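Local coordinates for protein ancestral D-type dye decolorizing peroxidase (Geotrichum candidum, PDB 7ANV) that probably uses a haem cofactor to reduce hydrogen peroxide while oxidising dyes and other substrates, as in the dye-decolorizing peroxidase family, at residues Asp155-Leu158 with Gln159-Glu162; His325-Ala328 with Asp329-Asp332; Asp183-Pro186 with Gly187-Gly191; Thr377-Glu380 with Lys381-Lys385; Asn212-Pro215 with Gly216-Pro219. All blocks are in the same frame, centred on the assembly; numbering follows the deposited sequence.

Interaction 1: residues Asp155-Leu158 with Gln159-Glu162; sequences DKKL and QEIE
K157 and E160 pair one turn apart on helix 151-164, an amphipathic helix that packs on the four-stranded antiparallel sheet of the ferredoxin-like domain. The charged contact is an i to i+3 salt bridge: K157 NZ lies 2.9 Å from E160 OE1, on the syn side of the carboxylate and 25° out of its plane. The two chains run side by side in the same direction. E160 is extended, whereas K157 folds at its second and third torsions, and this double bend carries the ammonium group back to the glutamate.

Apolar contact follows at i to i+4. K157 CG meets I161 CD1 at 4.0 Å, so the aliphatic part of the lysine continues the apolar face while its charged end stays near the surface. I161 is buried against I144, V146 and V80, and L158 also touches V146; branched and long aliphatic side chains suit this sheet-facing side.

Backbone bonds complete the set, such as E162 N to L158 O at 2.8 Å. Q159, bent at chi2 (-60°), turns its amide back along the helix, and one water accepts from Q159 NE2 at 2.9 Å while donating to D155 O at 2.8 Å.

Interaction 2: residues His325-Ala328 with Asp329-Asp332; sequences HPFA and DEQD
E330 sets its CG beside its own backbone N, anti to the carbonyl carbon (chi1 -52°), and then runs out extended, which sends the carboxylate back across the turn to the amide of F327. There E330 OE2 accepts from F327 N at 2.8 Å with an N-H...O angle of 159°. The donor approaches on the anti side of the carboxylate, 23° out of its plane.

The backbone provides a second bond in the reverse sense, from E330 N to F327 O at 3.2 Å, closing a type I beta turn over F327-E330. This donor sits above the carbonyl plane. F327 and E330 are thus joined twice, once through the main chain and once through the glutamate side chain, whose length is right for spanning the turn.

The same carboxylate oxygen also touches carbon: E330 OE2 lies 3.2 Å from P326 CA and 3.4 Å from P326 CB. P326, preceded by a cis peptide bond, directs its CB toward the glutamate. The edge of the F327 ring is a more distant neighbour, with CD1 4.0 Å from E330 OE2. Small A328 suits its buried corner, touching F339, and its carbonyl accepts from S333 OG.

The nearly straight bond from F327 N probably favours the charged form of E330 and limits rotation of its carboxylate.

Interaction 3: residues Asp183-Pro186 with Gly187-Gly191; sequences DVRP and GDEKG. With SO4 (sulfate ion), chain J.
R185 lays its guanidinium beside E189, with E189 CB 3.3 Å above one face and offset toward the rim. The two belong to a tight loop that follows edge strand 174-183 and includes a short 3-10 segment at 188-189. The side chains run the same way, their flat ends turned 35° from one another, and R185 NH1 donates to E189 OE1 at 2.8 Å to form a salt bridge. That bond is bent (138° at the hydrogen) and reaches the carboxylate on its anti side. E189 makes it by folding at chi2 (-73°), which brings OE1 round to NH1. Arginine suits this place because its several N-H groups serve different partners: NH2 forms a salt bridge with E375, and NH1 also donates to the E193 carbonyl.

Around the turn itself E189 N donates to P186 O at 3.0 Å. G187 has positive phi, a backbone shape that glycine adopts readily. Beyond it, V184 CG1 packs on K190 CG at 3.7 Å, using the aliphatic part of the lysine, and a water accepts from R185 N and, weakly, from G191 N. G187 N donates to O2 of a sulfate ion, probably from the crystallisation liquor, at 2.6 Å.

Interaction 4: residues Thr377-Glu380 with Lys381-Lys385; sequences TPEE and KESKK. With SO4 (sulfate ion), chain G.
The end of the E379 side chain, bent at chi2, comes back beside S383 one helical turn on, with E379 OE2 3.5 Å from S383 CB. The serine hydroxyl turns instead to the backbone: with OG between its own N and carbonyl carbon (chi1 78°), it donates to E379 O at 2.7 Å. S383 N donates to that carbonyl too, from the opposite face of its plane, so two bonds grip one oxygen. A short serine suits this, since its hydroxyl lies within reach of the preceding turn.

At the other end T377 and E380 point at each other's backbone in a capping box. E380 N donates to T377 OG1 at 3.1 Å, and T377 N to E380 OE1 at 3.0 Å, on the carboxylate's anti lone pair. P378 suits the first turn, where no N-H is needed.

The buried E380 carboxylate is further satisfied by R390, in a salt bridge, and by the amides of K387 and H388. A Schellman motif ends the helix at K384, with positive phi, as K385 N reaches E380 O at 3.1 Å.

T377 OG1 also donates to O1 of a sulfate ion, probably from the crystallisation liquor, at 2.7 Å; H388 NE2 bonds it too. The nearby helix N-terminus would be expected to favour negative charge there.

Interaction 5: residues Asn212-Pro215 with Gly216-Pro219; sequences NPNP and GQAP
Q217 reaches back across a tight turn to N214, and two direct hydrogen bonds join these residues. One uses the glutamine side chain: N214 N donates to Q217 OE1 at 2.9 Å, lying in the plane of the amide carbonyl. The other belongs to the backbone, where Q217 N donates to N214 O at 2.9 Å from above the carbonyl plane, 42° out of it. Glutamine suits the place because its extended chain, with CG opposite its own backbone N (chi1 -170°), spans the turn and still has an N-H end to offer; Q217 NE2 donates to the carbonyl of Q203. The side-chain amides of N214 and Q217 are nearly parallel, their planes only 10° apart.

Two waters add bridges. One donates to N212 O and to Q217 OE1, the latter at 2.7 Å, giving Q217 OE1 a second donor besides N214 N. The other donates to N214 O and to Q217 O, linking the main chains of the turn's two ends.

The remaining contacts set carbon against oxygen. P213 CA lies 3.3 Å from Q217 OE1, and P213 CB is 3.6 Å from Q217 O.

Together these residues build a type II beta turn, N214-Q217, with P215 and G216 at its corners. Proline fits the first corner through its fixed phi; at the second, G216 has positive phi and, lacking CB, avoids the P215 carbonyl. The turn leads into short strand 219-220, with the Q217 side chain about 8 Å from the haem.

Along the chain the order is interaction 1, 3, 5, 2 and 4. Interaction 1 lies on helix 151-164 against the sheet of strands 78-84, 142-148, 20-28 and 174-183; interaction 3 follows the last of these strands, their centres about 25 Å apart. Interaction 4, on helix 378-383, lies between strands 366-372 and 391-398 of the second four-stranded sheet, and its centre is about 20 Å from that of interaction 3. Interactions 5 and 2 occupy loops, with centres about 23 Å apart. The centres of interactions 1 and 2 are about 54 Å apart, across the chain's centre. No two touch; each is a local feature of its own turn or helix in the two-sheet, haem-binding fold.

Interaction 1: residues Asp155-Leu158 with Gln159-Glu162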
loop_
_atom_site.group_PDB
_atom_site.type_symbol
_atom_site.label_atom_id
_atom_site.label_comp_id
_atom_site.label_asym_id
_atom_site.label_seq_id
_atom_site.Cartn_x
_atom_site.Cartn_y
_atom_site.Cartn_z
ATOM N N ASP A 155 -4.031 -7.885 21.479
ATOM C CA ASP A 155 -4.699 -7.180 22.609
ATOM C C ASP A 155 -3.788 -7.192 23.828
ATOM O O ASP A 155 -3.702 -6.171 24.520
ATOM C CB ASP A 155 -6.063 -7.808 22.893
ATOM C CG ASP A 155 -7.078 -7.552 21.797
ATOM O OD1 ASP A 155 -6.758 -6.753 20.872
ATOM O OD2 ASP A 155 -8.202 -8.151 21.886
ATOM N N LYS A 156 -3.142 -8.323 24.085
ATOM C CA LYS A 156 -2.235 -8.476 25.235
ATOM C C LYS A 156 -1.072 -7.516 25.050
ATOM O O LYS A 156 -0.687 -6.810 26.009
ATOM C CB LYS A 156 -1.770 -9.927 25.321
ATOM C CG LYS A 156 -0.784 -10.142 26.451
ATOM C CD LYS A 156 -0.519 -11.598 26.688
ATOM C CE LYS A 156 0.044 -11.847 28.064
ATOM N NZ LYS A 156 0.157 -13.309 28.303
ATOM N N LYS A 157 -0.498 -7.484 23.839
ATOM C CA LYS A 157 0.665 -6.611 23.591
ATOM C C LYS A 157 0.240 -5.129 23.703
ATOM O O LYS A 157 1.008 -4.288 24.232
ATOM C CB LYS A 157 1.252 -6.954 22.228
ATOM C CG LYS A 157 2.501 -6.198 21.851
ATOM C CD LYS A 157 3.666 -6.365 22.770
ATOM C CE LYS A 157 4.170 -7.785 22.929
ATOM N NZ LYS A 157 5.405 -7.806 23.754
ATOM N N LEU A 158 -0.917 -4.778 23.166
ATOM C CA LEU A 158 -1.452 -3.403 23.297
ATOM C C LEU A 158 -1.620 -3.022 24.775
ATOM O O LEU A 158 -1.363 -1.870 25.102
ATOM C CB LEU A 158 -2.790 -3.314 22.582
ATOM C CG LEU A 158 -2.686 -3.110 21.092
ATOM C CD1 LEU A 158 -4.049 -3.378 20.442
ATOM C CD2 LEU A 158 -2.154 -1.715 20.791
ATOM N N GLN A 159 -2.089 -3.912 25.657
ATOM C CA GLN A 159 -2.229 -3.557 27.096
ATOM C C GLN A 159 -0.835 -3.241 27.653
ATOM O O GLN A 159 -0.715 -2.365 28.500
ATOM C CB GLN A 159 -2.888 -4.683 27.879
ATOM C CG GLN A 159 -4.378 -4.796 27.613
ATOM C CD GLN A 159 -5.064 -3.501 27.997
ATOM O OE1 GLN A 159 -4.849 -2.930 29.074
ATOM N NE2 GLN A 159 -5.833 -2.981 27.058
ATOM N N GLU A 160 0.181 -3.985 27.246
ATOM C CA GLU A 160 1.566 -3.765 27.730
ATOM C C GLU A 160 2.053 -2.387 27.249
ATOM O O GLU A 160 2.622 -1.608 28.063
ATOM C CB GLU A 160 2.451 -4.921 27.251
ATOM C CG GLU A 160 3.892 -4.746 27.623
ATOM C CD GLU A 160 4.782 -5.857 27.090
ATOM O OE1 GLU A 160 4.334 -6.597 26.201
ATOM O OE2 GLU A 160 5.932 -5.925 27.544
ATOM N N ILE A 161 1.838 -2.079 25.975
ATOM C CA ILE A 161 2.267 -0.785 25.365
ATOM C C ILE A 161 1.486 0.357 26.012
ATOM O O ILE A 161 2.112 1.353 26.366
ATOM C CB ILE A 161 2.110 -0.791 23.831
ATOM C CG1 ILE A 161 3.019 -1.842 23.198
ATOM C CG2 ILE A 161 2.358 0.596 23.267
ATOM C CD1 ILE A 161 2.615 -2.199 21.787
ATOM N N GLU A 162 0.176 0.194 26.203
ATOM C CA GLU A 162 -0.590 1.220 26.942
ATOM C C GLU A 162 0.041 1.454 28.331
ATOM O O GLU A 162 0.193 2.635 28.739
ATOM C CB GLU A 162 -2.037 0.782 27.062
ATOM C CG GLU A 162 -2.810 0.968 25.797
ATOM C CD GLU A 162 -4.310 0.729 25.906
ATOM O OE1 GLU A 162 -4.870 0.753 27.028
ATOM O OE2 GLU A 162 -4.935 0.634 24.841
HETATM O O HOH W 1 -5.879 -4.342 24.519
#

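Interaction 2: residues His325-Ala328 with Asp329-Asp332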
loop_
_atom_site.group_PDB
_atom_site.type_symbol
_atom_site.label_atom_id
_atom_site.label_comp_id
_atom_site.label_asym_id
_atom_site.label_seq_id
_atom_site.Cartn_x
_atom_site.Cartn_y
_atom_site.Cartn_z
ATOM N N HIS A 325 5.900 -8.079 -24.735
ATOM C CA HIS A 325 5.562 -8.888 -25.951
ATOM C C HIS A 325 4.049 -9.041 -26.053
ATOM O O HIS A 325 3.528 -10.091 -25.665
ATOM C CB HIS A 325 6.230 -10.287 -25.915
ATOM C CG HIS A 325 7.613 -10.351 -26.478
ATOM N ND1 HIS A 325 8.758 -10.149 -25.696
ATOM C CD2 HIS A 325 8.064 -10.620 -27.725
ATOM C CE1 HIS A 325 9.841 -10.273 -26.446
ATOM N NE2 HIS A 325 9.443 -10.569 -27.689
ATOM N N PRO A 326 3.285 -8.023 -26.520
ATOM C CA PRO A 326 3.824 -6.805 -27.143
ATOM C C PRO A 326 4.320 -5.750 -26.140
ATOM O O PRO A 326 3.861 -5.749 -24.982
ATOM C CB PRO A 326 2.603 -6.246 -27.898
ATOM C CG PRO A 326 1.380 -6.704 -27.096
ATOM C CD PRO A 326 1.810 -7.993 -26.425
ATOM N N PHE A 327 5.196 -4.851 -26.603
ATOM C CA PHE A 327 5.688 -3.650 -25.865
ATOM C C PHE A 327 4.699 -2.492 -26.054
ATOM O O PHE A 327 3.908 -2.497 -27.043
ATOM C CB PHE A 327 7.036 -3.147 -26.384
ATOM C CG PHE A 327 8.284 -3.923 -26.048
ATOM C CD1 PHE A 327 8.755 -4.924 -26.890
ATOM C CD2 PHE A 327 9.075 -3.545 -24.965
ATOM C CE1 PHE A 327 9.941 -5.592 -26.605
ATOM C CE2 PHE A 327 10.262 -4.206 -24.684
ATOM C CZ PHE A 327 10.692 -5.229 -25.504
ATOM N N ALA A 328 4.788 -1.470 -25.191
ATOM C CA ALA A 328 3.818 -0.344 -25.116
ATOM C C ALA A 328 3.625 0.353 -26.471
ATOM O O ALA A 328 2.500 0.628 -26.848
ATOM C CB ALA A 328 4.267 0.671 -24.077
ATOM N N ASP A 329 4.701 0.580 -27.211
ATOM C CA ASP A 329 4.714 1.423 -28.439
ATOM C C ASP A 329 4.074 0.710 -29.650
ATOM O O ASP A 329 3.908 1.377 -30.688
ATOM C CB ASP A 329 6.146 1.917 -28.711
ATOM C CG ASP A 329 7.227 0.847 -28.959
ATOM O OD1 ASP A 329 6.926 -0.376 -28.907
ATOM O OD2 ASP A 329 8.391 1.238 -29.217
ATOM N N GLU A 330 3.658 -0.549 -29.550
ATOM C CA GLU A 330 3.158 -1.293 -30.747
ATOM C C GLU A 330 1.664 -0.996 -30.921
ATOM O O GLU A 330 0.951 -0.739 -29.928
ATOM C CB GLU A 330 3.408 -2.798 -30.626
ATOM C CG GLU A 330 4.839 -3.179 -30.292
ATOM C CD GLU A 330 5.100 -4.678 -30.337
ATOM O OE1 GLU A 330 4.866 -5.271 -31.412
ATOM O OE2 GLU A 330 5.554 -5.246 -29.342
ATOM N N GLN A 331 1.182 -1.016 -32.159
ATOM C CA GLN A 331 -0.272 -0.905 -32.425
ATOM C C GLN A 331 -0.954 -2.076 -31.715
ATOM O O GLN A 331 -0.387 -3.166 -31.712
ATOM C CB GLN A 331 -0.561 -0.969 -33.927
ATOM C CG GLN A 331 -2.006 -0.635 -34.305
ATOM C CD GLN A 331 -2.332 -1.046 -35.730
ATOM O OE1 GLN A 331 -1.754 -0.560 -36.693
ATOM N NE2 GLN A 331 -3.229 -2.018 -35.884
ATOM N N ASP A 332 -2.130 -1.851 -31.132
ATOM C CA ASP A 332 -2.903 -2.870 -30.373
ATOM C C ASP A 332 -2.071 -3.460 -29.218
ATOM O O ASP A 332 -2.262 -4.645 -28.859
ATOM C CB ASP A 332 -3.435 -3.950 -31.317
ATOM C CG ASP A 332 -4.101 -3.393 -32.557
ATOM O OD1 ASP A 332 -5.020 -2.545 -32.401
ATOM O OD2 ASP A 332 -3.702 -3.789 -33.663
#

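Interaction 3: residues Asp183-Pro186 with Gly187-Gly191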
loop_
_atom_site.group_PDB
_atom_site.type_symbol
_atom_site.label_atom_id
_atom_site.label_comp_id
_atom_site.label_asym_id
_atom_site.label_seq_id
_atom_site.Cartn_x
_atom_site.Cartn_y
_atom_site.Cartn_z
ATOM N N ASP A 183 -7.613 -7.327 9.557
ATOM C CA ASP A 183 -7.747 -8.787 9.663
ATOM C C ASP A 183 -7.559 -9.369 8.273
ATOM O O ASP A 183 -8.248 -8.908 7.328
ATOM C CB ASP A 183 -9.145 -9.143 10.179
ATOM C CG ASP A 183 -9.306 -8.775 11.639
ATOM O OD1 ASP A 183 -8.697 -9.463 12.458
ATOM O OD2 ASP A 183 -10.014 -7.753 11.935
ATOM N N VAL A 184 -6.667 -10.331 8.155
ATOM C CA VAL A 184 -6.525 -11.129 6.912
ATOM C C VAL A 184 -7.858 -11.838 6.714
ATOM O O VAL A 184 -8.553 -12.211 7.696
ATOM C CB VAL A 184 -5.306 -12.068 7.001
ATOM C CG1 VAL A 184 -5.202 -13.018 5.851
ATOM C CG2 VAL A 184 -4.024 -11.269 7.111
ATOM N N ARG A 185 -8.227 -12.048 5.450
ATOM C CA ARG A 185 -9.559 -12.602 5.113
ATOM C C ARG A 185 -9.539 -14.096 5.360
ATOM O O ARG A 185 -8.476 -14.695 5.392
ATOM C CB ARG A 185 -9.939 -12.221 3.677
ATOM C CG ARG A 185 -10.188 -10.725 3.514
ATOM C CD ARG A 185 -10.755 -10.238 2.195
ATOM N NE ARG A 185 -11.953 -10.986 1.870
ATOM C CZ ARG A 185 -12.161 -11.719 0.804
ATOM N NH1 ARG A 185 -11.348 -11.675 -0.250
ATOM N NH2 ARG A 185 -13.255 -12.449 0.765
ATOM N N PRO A 186 -10.717 -14.720 5.582
ATOM C CA PRO A 186 -10.763 -16.112 6.021
ATOM C C PRO A 186 -10.608 -17.160 4.915
ATOM O O PRO A 186 -10.854 -16.892 3.717
ATOM C CB PRO A 186 -12.145 -16.230 6.688
ATOM C CG PRO A 186 -12.997 -15.220 5.944
ATOM C CD PRO A 186 -12.040 -14.082 5.616
ATOM N N GLY A 187 -10.161 -18.348 5.338
ATOM C CA GLY A 187 -10.143 -19.562 4.499
ATOM C C GLY A 187 -9.346 -19.367 3.221
ATOM O O GLY A 187 -8.239 -18.813 3.294
ATOM N N ASP A 188 -9.906 -19.778 2.090
ATOM C CA ASP A 188 -9.231 -19.707 0.770
ATOM C C ASP A 188 -9.046 -18.258 0.312
ATOM O O ASP A 188 -8.423 -18.108 -0.750
ATOM C CB ASP A 188 -10.005 -20.501 -0.276
ATOM C CG ASP A 188 -9.905 -21.983 0.007
ATOM O OD1 ASP A 188 -8.962 -22.356 0.751
ATOM O OD2 ASP A 188 -10.776 -22.750 -0.474
ATOM N N GLU A 189 -9.589 -17.250 1.019
ATOM C CA GLU A 189 -9.371 -15.805 0.676
ATOM C C GLU A 189 -8.259 -15.200 1.532
ATOM O O GLU A 189 -7.996 -14.009 1.412
ATOM C CB GLU A 189 -10.667 -15.008 0.747
ATOM C CG GLU A 189 -11.692 -15.428 -0.306
ATOM C CD GLU A 189 -11.345 -14.992 -1.727
ATOM O OE1 GLU A 189 -10.798 -13.882 -1.919
ATOM O OE2 GLU A 189 -11.596 -15.795 -2.663
ATOM N N LYS A 190 -7.548 -16.014 2.310
ATOM C CA LYS A 190 -6.383 -15.540 3.096
ATOM C C LYS A 190 -5.355 -14.957 2.120
ATOM O O LYS A 190 -4.998 -15.614 1.138
ATOM C CB LYS A 190 -5.810 -16.677 3.953
ATOM C CG LYS A 190 -4.413 -16.384 4.480
ATOM C CD LYS A 190 -4.004 -17.194 5.711
ATOM C CE LYS A 190 -2.701 -16.679 6.287
ATOM N NZ LYS A 190 -2.659 -16.823 7.763
ATOM N N GLY A 191 -4.880 -13.750 2.378
ATOM C CA GLY A 191 -3.921 -13.037 1.519
ATOM C C GLY A 191 -4.577 -12.366 0.318
ATOM O O GLY A 191 -3.875 -11.715 -0.422
HETATM S S SO4 J . -9.241 -19.388 8.457
HETATM O O1 SO4 J . -9.703 -20.648 7.928
HETATM O O2 SO4 J . -8.564 -18.650 7.425
HETATM O O3 SO4 J . -10.366 -18.629 8.933
HETATM O O4 SO4 J . -8.326 -19.630 9.538
HETATM O O HOH W 2 -6.436 -11.333 3.300
#

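Interaction 4: residues Thr377-Glu380 with Lys381-Lys385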
loop_
_atom_site.group_PDB
_atom_site.type_symbol
_atom_site.label_atom_id
_atom_site.label_comp_id
_atom_site.label_asym_id
_atom_site.label_seq_id
_atom_site.Cartn_x
_atom_site.Cartn_y
_atom_site.Cartn_z
ATOM N N THR A 377 -21.952 -9.582 3.569
ATOM C CA THR A 377 -23.069 -10.374 4.131
ATOM C C THR A 377 -23.971 -10.835 2.984
ATOM O O THR A 377 -23.901 -10.292 1.877
ATOM C CB THR A 377 -23.865 -9.544 5.132
ATOM O OG1 THR A 377 -24.541 -8.582 4.320
ATOM C CG2 THR A 377 -23.004 -8.902 6.204
ATOM N N PRO A 378 -24.792 -11.895 3.190
ATOM C CA PRO A 378 -25.785 -12.272 2.188
ATOM C C PRO A 378 -26.612 -11.055 1.721
ATOM O O PRO A 378 -26.808 -10.912 0.508
ATOM C CB PRO A 378 -26.601 -13.347 2.902
ATOM C CG PRO A 378 -25.610 -13.981 3.846
ATOM C CD PRO A 378 -24.735 -12.831 4.323
ATOM N N GLU A 379 -27.069 -10.194 2.642
ATOM C CA GLU A 379 -27.927 -9.047 2.236
ATOM C C GLU A 379 -27.164 -8.108 1.307
ATOM O O GLU A 379 -27.757 -7.657 0.311
ATOM C CB GLU A 379 -28.485 -8.228 3.396
ATOM C CG GLU A 379 -29.429 -7.119 2.912
ATOM C CD GLU A 379 -30.642 -7.505 2.057
ATOM O OE1 GLU A 379 -31.082 -8.700 2.070
ATOM O OE2 GLU A 379 -31.183 -6.587 1.368
ATOM N N GLU A 380 -25.916 -7.781 1.646
ATOM C CA GLU A 380 -25.081 -6.897 0.797
ATOM C C GLU A 380 -24.940 -7.553 -0.575
ATOM O O GLU A 380 -25.055 -6.838 -1.604
ATOM C CB GLU A 380 -23.698 -6.679 1.417
ATOM C CG GLU A 380 -23.711 -5.704 2.572
ATOM C CD GLU A 380 -22.359 -5.562 3.254
ATOM O OE1 GLU A 380 -21.813 -6.586 3.760
ATOM O OE2 GLU A 380 -21.863 -4.435 3.289
ATOM N N LYS A 381 -24.622 -8.849 -0.580
ATOM C CA LYS A 381 -24.338 -9.586 -1.835
ATOM C C LYS A 381 -25.592 -9.549 -2.712
ATOM O O LYS A 381 -25.484 -9.186 -3.896
ATOM C CB LYS A 381 -23.916 -11.018 -1.509
ATOM C CG LYS A 381 -23.579 -11.871 -2.720
ATOM C CD LYS A 381 -23.279 -13.310 -2.386
ATOM C CE LYS A 381 -22.972 -14.061 -3.670
ATOM N NZ LYS A 381 -22.896 -15.527 -3.473
ATOM N N GLU A 382 -26.736 -9.925 -2.149
ATOM C CA GLU A 382 -27.975 -10.148 -2.940
ATOM C C GLU A 382 -28.562 -8.798 -3.353
ATOM O O GLU A 382 -29.072 -8.724 -4.491
ATOM C CB GLU A 382 -28.959 -11.020 -2.169
ATOM C CG GLU A 382 -28.429 -12.409 -1.843
ATOM C CD GLU A 382 -28.040 -13.292 -3.025
ATOM O OE1 GLU A 382 -28.385 -12.962 -4.165
ATOM O OE2 GLU A 382 -27.391 -14.342 -2.788
ATOM N N SER A 383 -28.474 -7.777 -2.492
ATOM C CA SER A 383 -28.991 -6.404 -2.737
ATOM C C SER A 383 -28.022 -5.621 -3.635
ATOM O O SER A 383 -28.464 -4.614 -4.229
ATOM C CB SER A 383 -29.277 -5.678 -1.435
ATOM O OG SER A 383 -28.078 -5.185 -0.837
ATOM N N LYS A 384 -26.764 -6.067 -3.726
ATOM C CA LYS A 384 -25.664 -5.436 -4.499
ATOM C C LYS A 384 -25.333 -4.068 -3.911
ATOM O O LYS A 384 -24.971 -3.148 -4.667
ATOM C CB LYS A 384 -26.024 -5.318 -5.989
ATOM C CG LYS A 384 -26.485 -6.610 -6.633
ATOM C CD LYS A 384 -26.675 -6.448 -8.119
ATOM C CE LYS A 384 -27.324 -7.642 -8.779
ATOM N NZ LYS A 384 -26.463 -8.850 -8.738
ATOM N N LYS A 385 -25.421 -3.912 -2.597
ATOM C CA LYS A 385 -25.163 -2.599 -1.980
ATOM C C LYS A 385 -24.357 -2.803 -0.691
ATOM O O LYS A 385 -24.743 -3.694 0.106
ATOM C CB LYS A 385 -26.489 -1.874 -1.719
ATOM C CG LYS A 385 -26.302 -0.539 -1.015
ATOM C CD LYS A 385 -27.580 0.230 -0.692
ATOM C CE LYS A 385 -27.285 1.447 0.167
ATOM N NZ LYS A 385 -28.434 2.387 0.207
HETATM S S SO4 G . -26.699 -6.997 6.895
HETATM O O1 SO4 G . -25.776 -6.698 5.815
HETATM O O2 SO4 G . -26.747 -8.423 7.107
HETATM O O3 SO4 G . -26.249 -6.357 8.118
HETATM O O4 SO4 G . -28.003 -6.489 6.534
#

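Interaction 5: residues Asn212-Pro215 with Gly216-Pro219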
loop_
_atom_site.group_PDB
_atom_site.type_symbol
_atom_site.label_atom_id
_atom_site.label_comp_id
_atom_site.label_asym_id
_atom_site.label_seq_id
_atom_site.Cartn_x
_atom_site.Cartn_y
_atom_site.Cartn_z
ATOM N N ASN A 212 18.103 -12.997 -3.357
ATOM C CA ASN A 212 17.704 -14.027 -4.336
ATOM C C ASN A 212 16.388 -13.598 -4.968
ATOM O O ASN A 212 15.333 -14.191 -4.731
ATOM C CB ASN A 212 17.674 -15.393 -3.667
ATOM C CG ASN A 212 17.463 -16.553 -4.620
ATOM O OD1 ASN A 212 17.306 -16.414 -5.843
ATOM N ND2 ASN A 212 17.527 -17.743 -4.068
ATOM N N PRO A 213 16.424 -12.548 -5.801
ATOM C CA PRO A 213 15.204 -12.032 -6.406
ATOM C C PRO A 213 14.552 -13.099 -7.275
ATOM O O PRO A 213 15.269 -13.859 -7.945
ATOM C CB PRO A 213 15.701 -10.853 -7.256
ATOM C CG PRO A 213 17.026 -10.480 -6.619
ATOM C CD PRO A 213 17.626 -11.803 -6.201
ATOM N N ASN A 214 13.219 -13.132 -7.264
ATOM C CA ASN A 214 12.462 -13.991 -8.201
ATOM C C ASN A 214 12.635 -13.518 -9.646
ATOM O O ASN A 214 12.902 -12.345 -9.923
ATOM C CB ASN A 214 10.996 -14.043 -7.786
ATOM C CG ASN A 214 10.811 -14.521 -6.370
ATOM O OD1 ASN A 214 11.376 -15.552 -5.943
ATOM N ND2 ASN A 214 10.021 -13.783 -5.618
ATOM N N PRO A 215 12.376 -14.387 -10.644
ATOM C CA PRO A 215 12.330 -13.953 -12.039
ATOM C C PRO A 215 11.285 -12.864 -12.225
ATOM O O PRO A 215 10.144 -13.010 -11.778
ATOM C CB PRO A 215 11.981 -15.250 -12.785
ATOM C CG PRO A 215 12.591 -16.314 -11.903
ATOM C CD PRO A 215 12.237 -15.845 -10.515
ATOM N N GLY A 216 11.721 -11.742 -12.784
ATOM C CA GLY A 216 10.868 -10.567 -12.955
ATOM C C GLY A 216 10.880 -9.586 -11.801
ATOM O O GLY A 216 10.261 -8.511 -11.968
ATOM N N GLN A 217 11.462 -9.947 -10.653
ATOM C CA GLN A 217 11.497 -9.076 -9.453
ATOM C C GLN A 217 12.721 -8.154 -9.557
ATOM O O GLN A 217 13.858 -8.628 -9.440
ATOM C CB GLN A 217 11.508 -9.921 -8.176
ATOM C CG GLN A 217 11.299 -9.104 -6.909
ATOM C CD GLN A 217 11.525 -9.913 -5.653
ATOM O OE1 GLN A 217 12.125 -11.015 -5.642
ATOM N NE2 GLN A 217 11.042 -9.369 -4.557
ATOM N N ALA A 218 12.509 -6.889 -9.863
ATOM C CA ALA A 218 13.607 -5.915 -10.059
ATOM C C ALA A 218 14.270 -5.581 -8.727
ATOM O O ALA A 218 13.578 -5.362 -7.719
ATOM C CB ALA A 218 13.065 -4.678 -10.725
ATOM N N PRO A 219 15.616 -5.546 -8.693
ATOM C CA PRO A 219 16.363 -5.163 -7.505
ATOM C C PRO A 219 16.385 -3.631 -7.458
ATOM O O PRO A 219 16.351 -2.997 -8.523
ATOM C CB PRO A 219 17.766 -5.763 -7.702
ATOM C CG PRO A 219 17.733 -6.442 -9.051
ATOM C CD PRO A 219 16.524 -5.918 -9.796
HETATM O O HOH W 3 12.979 -12.379 -3.468
HETATM O O HOH W 4 15.386 -10.656 -10.777
#